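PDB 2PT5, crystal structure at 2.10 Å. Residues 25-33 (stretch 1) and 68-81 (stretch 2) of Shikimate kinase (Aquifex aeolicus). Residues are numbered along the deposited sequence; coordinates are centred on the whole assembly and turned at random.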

# COMPACT_ATOMS: atom_id res chain seq x y z
N ASN A 25 -16.45 8.04 6.60
CA ASN A 25 -16.39 8.58 7.96
C ASN A 25 -15.56 7.74 8.92
O ASN A 25 -15.98 7.49 10.04
CB ASN A 25 -17.80 8.73 8.52
CG ASN A 25 -18.09 10.14 8.98
OD1 ASN A 25 -17.43 10.65 9.89
ND2 ASN A 25 -19.05 10.78 8.34
N ILE A 26 -14.39 7.30 8.47
CA ILE A 26 -13.49 6.52 9.30
C ILE A 26 -12.09 7.07 9.10
O ILE A 26 -11.79 7.64 8.05
CB ILE A 26 -13.51 5.02 8.92
CG1 ILE A 26 -13.15 4.84 7.44
CG2 ILE A 26 -14.89 4.45 9.21
CD1 ILE A 26 -13.22 3.39 6.96
N PRO A 27 -11.22 6.93 10.11
CA PRO A 27 -9.85 7.44 10.00
C PRO A 27 -8.95 6.73 8.98
O PRO A 27 -9.12 5.55 8.68
CB PRO A 27 -9.31 7.31 11.43
CG PRO A 27 -10.03 6.10 11.94
CD PRO A 27 -11.44 6.27 11.41
N PHE A 28 -7.99 7.49 8.46
CA PHE A 28 -7.04 6.94 7.50
C PHE A 28 -5.65 6.94 8.11
O PHE A 28 -5.27 7.86 8.84
CB PHE A 28 -7.01 7.78 6.22
CG PHE A 28 -5.84 7.47 5.34
CD1 PHE A 28 -5.74 6.24 4.69
CD2 PHE A 28 -4.79 8.38 5.23
CE1 PHE A 28 -4.61 5.93 3.94
CE2 PHE A 28 -3.65 8.07 4.48
CZ PHE A 28 -3.56 6.85 3.84
N TYR A 29 -4.90 5.90 7.81
CA TYR A 29 -3.54 5.78 8.31
C TYR A 29 -2.68 5.12 7.24
O TYR A 29 -3.13 4.22 6.53
CB TYR A 29 -3.50 4.93 9.58
CG TYR A 29 -3.98 5.65 10.81
CD1 TYR A 29 -3.16 6.58 11.45
CD2 TYR A 29 -5.26 5.45 11.31
CE1 TYR A 29 -3.61 7.29 12.55
CE2 TYR A 29 -5.73 6.16 12.42
CZ TYR A 29 -4.89 7.08 13.03
OH TYR A 29 -5.33 7.82 14.11
N ASP A 30 -1.44 5.60 7.14
CA ASP A 30 -0.48 5.06 6.20
C ASP A 30 0.65 4.47 7.03
O ASP A 30 1.26 5.17 7.82
CB ASP A 30 0.08 6.16 5.30
CG ASP A 30 1.24 5.67 4.46
OD1 ASP A 30 1.00 4.84 3.56
OD2 ASP A 30 2.38 6.10 4.71
N VAL A 31 0.91 3.18 6.84
CA VAL A 31 1.95 2.51 7.63
C VAL A 31 3.31 3.20 7.60
O VAL A 31 3.85 3.54 8.65
CB VAL A 31 2.14 1.06 7.16
CG1 VAL A 31 3.29 0.40 7.95
CG2 VAL A 31 0.83 0.29 7.34
N ASP A 32 3.87 3.42 6.41
CA ASP A 32 5.17 4.06 6.31
C ASP A 32 5.23 5.39 7.06
O ASP A 32 6.22 5.67 7.75
CB ASP A 32 5.56 4.27 4.85
CG ASP A 32 6.10 2.99 4.20
OD1 ASP A 32 6.34 3.01 2.97
OD2 ASP A 32 6.29 1.98 4.91
N GLU A 33 4.18 6.20 6.94
CA GLU A 33 4.16 7.49 7.63
C GLU A 33 4.14 7.28 9.15
O GLU A 33 4.75 8.04 9.90
CB GLU A 33 2.96 8.33 7.17
CG GLU A 33 1.91 8.60 8.24
CD GLU A 33 0.54 8.92 7.66
OE1 GLU A 33 0.47 9.74 6.71
OE2 GLU A 33 -0.46 8.36 8.17
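Stretch 2, residues 68-81: EKENVVISTGGGLG

Stretch 2 enters as loop, runs as a β-strand from Val72 to Ser75 beside strand 28-30, and then turns at its glycines. The two strands are parallel, their axes crossing at -21° and approaching to 4.7 Å, with Phe28 opposite Val73, Tyr29 opposite Ile74 and Asp30 opposite Ser75. As in any parallel pair, each strand bonds through alternate residues: Val73 N donates to Pro27 O (2.9 Å), Tyr29 N to Val73 O (2.9 Å), Ser75 N to Tyr29 O (2.8 Å) and Val31 N to Ser75 O (3.0 Å).

Tyr29 loses the most surface. On the face it shares with Ile74, its ring meets Val72 edge-on, CD2 to CG2 at 3.6 Å, while CE2 lies 3.5 Å from CE of Lys69, whose aliphatic chain makes a nonpolar contact with the ring.

Val73, on the other face, is β-branched and suits an extended backbone. Its CG2 packs against Ile26 CD1 at 3.5 Å, and its CG1 lies 3.9 Å from Phe28 CD1.

Ser75 is small enough to fit beside Phe28, its OG 3.2 Å from CZ, and polar enough to donate from OG to Asp30 OD1 at 2.6 Å. Asp30 also caps the following helix, OD2 accepting from Glu33 N at 2.9 Å. Beyond the strand, Gly77 CA passes 3.7 Å from Asp32 OD1, where a β-carbon would clash.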

# COMPACT_ATOMS: atom_id res chain seq x y z
N GLU A 68 -5.90 -2.68 15.35
CA GLU A 68 -6.67 -2.90 16.58
C GLU A 68 -7.97 -2.12 16.41
O GLU A 68 -9.01 -2.51 16.94
CB GLU A 68 -5.89 -2.41 17.81
CG GLU A 68 -4.79 -3.37 18.23
CD GLU A 68 -5.32 -4.75 18.60
OE1 GLU A 68 -5.94 -4.87 19.68
OE2 GLU A 68 -5.12 -5.71 17.82
N LYS A 69 -7.90 -1.04 15.64
CA LYS A 69 -9.08 -0.22 15.36
C LYS A 69 -10.00 -1.06 14.49
O LYS A 69 -9.55 -1.75 13.59
CB LYS A 69 -8.68 1.05 14.59
CG LYS A 69 -7.60 1.89 15.26
CD LYS A 69 -7.08 2.96 14.30
CE LYS A 69 -5.80 3.61 14.80
NZ LYS A 69 -6.03 4.43 16.03
N GLU A 70 -11.30 -1.01 14.76
CA GLU A 70 -12.25 -1.78 13.97
C GLU A 70 -12.66 -1.07 12.68
O GLU A 70 -12.98 -1.70 11.69
CB GLU A 70 -13.50 -2.11 14.79
CG GLU A 70 -13.33 -3.26 15.75
CD GLU A 70 -14.55 -3.49 16.61
OE1 GLU A 70 -15.67 -3.17 16.15
OE2 GLU A 70 -14.39 -3.99 17.75
N ASN A 71 -12.63 0.26 12.70
CA ASN A 71 -13.00 1.04 11.53
C ASN A 71 -11.82 1.91 11.14
O ASN A 71 -11.46 2.84 11.87
CB ASN A 71 -14.23 1.89 11.85
CG ASN A 71 -15.38 1.05 12.36
OD1 ASN A 71 -16.00 0.31 11.61
ND2 ASN A 71 -15.66 1.16 13.66
N VAL A 72 -11.23 1.62 9.99
CA VAL A 72 -10.06 2.38 9.56
C VAL A 72 -9.64 1.96 8.15
O VAL A 72 -9.91 0.84 7.71
CB VAL A 72 -8.88 2.11 10.53
CG1 VAL A 72 -8.41 0.66 10.37
CG2 VAL A 72 -7.74 3.10 10.29
N VAL A 73 -9.01 2.89 7.44
CA VAL A 73 -8.49 2.62 6.10
C VAL A 73 -7.00 2.72 6.31
O VAL A 73 -6.49 3.74 6.79
CB VAL A 73 -8.92 3.67 5.08
CG1 VAL A 73 -8.26 3.37 3.73
CG2 VAL A 73 -10.43 3.68 4.94
N ILE A 74 -6.29 1.65 5.97
CA ILE A 74 -4.84 1.62 6.13
C ILE A 74 -4.16 1.40 4.79
O ILE A 74 -4.43 0.41 4.12
CB ILE A 74 -4.43 0.48 7.07
CG1 ILE A 74 -4.99 0.72 8.47
CG2 ILE A 74 -2.93 0.35 7.11
CD1 ILE A 74 -4.94 -0.51 9.35
N SER A 75 -3.29 2.34 4.40
CA SER A 75 -2.53 2.21 3.16
C SER A 75 -1.23 1.54 3.58
O SER A 75 -0.72 1.81 4.67
CB SER A 75 -2.25 3.58 2.53
OG SER A 75 -1.56 4.44 3.43
N THR A 76 -0.71 0.65 2.75
CA THR A 76 0.52 -0.07 3.07
C THR A 76 1.68 0.30 2.15
O THR A 76 1.48 0.88 1.08
CB THR A 76 0.28 -1.60 2.98
OG1 THR A 76 -0.09 -1.94 1.64
CG2 THR A 76 -0.84 -2.02 3.93
N GLY A 77 2.90 -0.02 2.57
CA GLY A 77 4.06 0.30 1.74
C GLY A 77 4.21 -0.70 0.62
O GLY A 77 3.54 -1.73 0.62
N GLY A 78 5.10 -0.42 -0.34
CA GLY A 78 5.30 -1.34 -1.45
C GLY A 78 5.62 -2.77 -1.04
O GLY A 78 4.99 -3.72 -1.51
N GLY A 79 6.59 -2.91 -0.14
CA GLY A 79 7.01 -4.22 0.32
C GLY A 79 6.02 -4.91 1.22
O GLY A 79 5.76 -6.12 1.08
N LEU A 80 5.45 -4.16 2.16
CA LEU A 80 4.48 -4.73 3.09
C LEU A 80 3.31 -5.38 2.35
O LEU A 80 2.89 -6.49 2.68
CB LEU A 80 3.95 -3.66 4.05
CG LEU A 80 3.16 -4.18 5.25
CD1 LEU A 80 4.04 -5.13 6.05
CD2 LEU A 80 2.69 -3.01 6.11
N GLY A 81 2.78 -4.69 1.34
CA GLY A 81 1.67 -5.25 0.59
C GLY A 81 2.07 -6.48 -0.21
O GLY A 81 1.22 -7.27 -0.62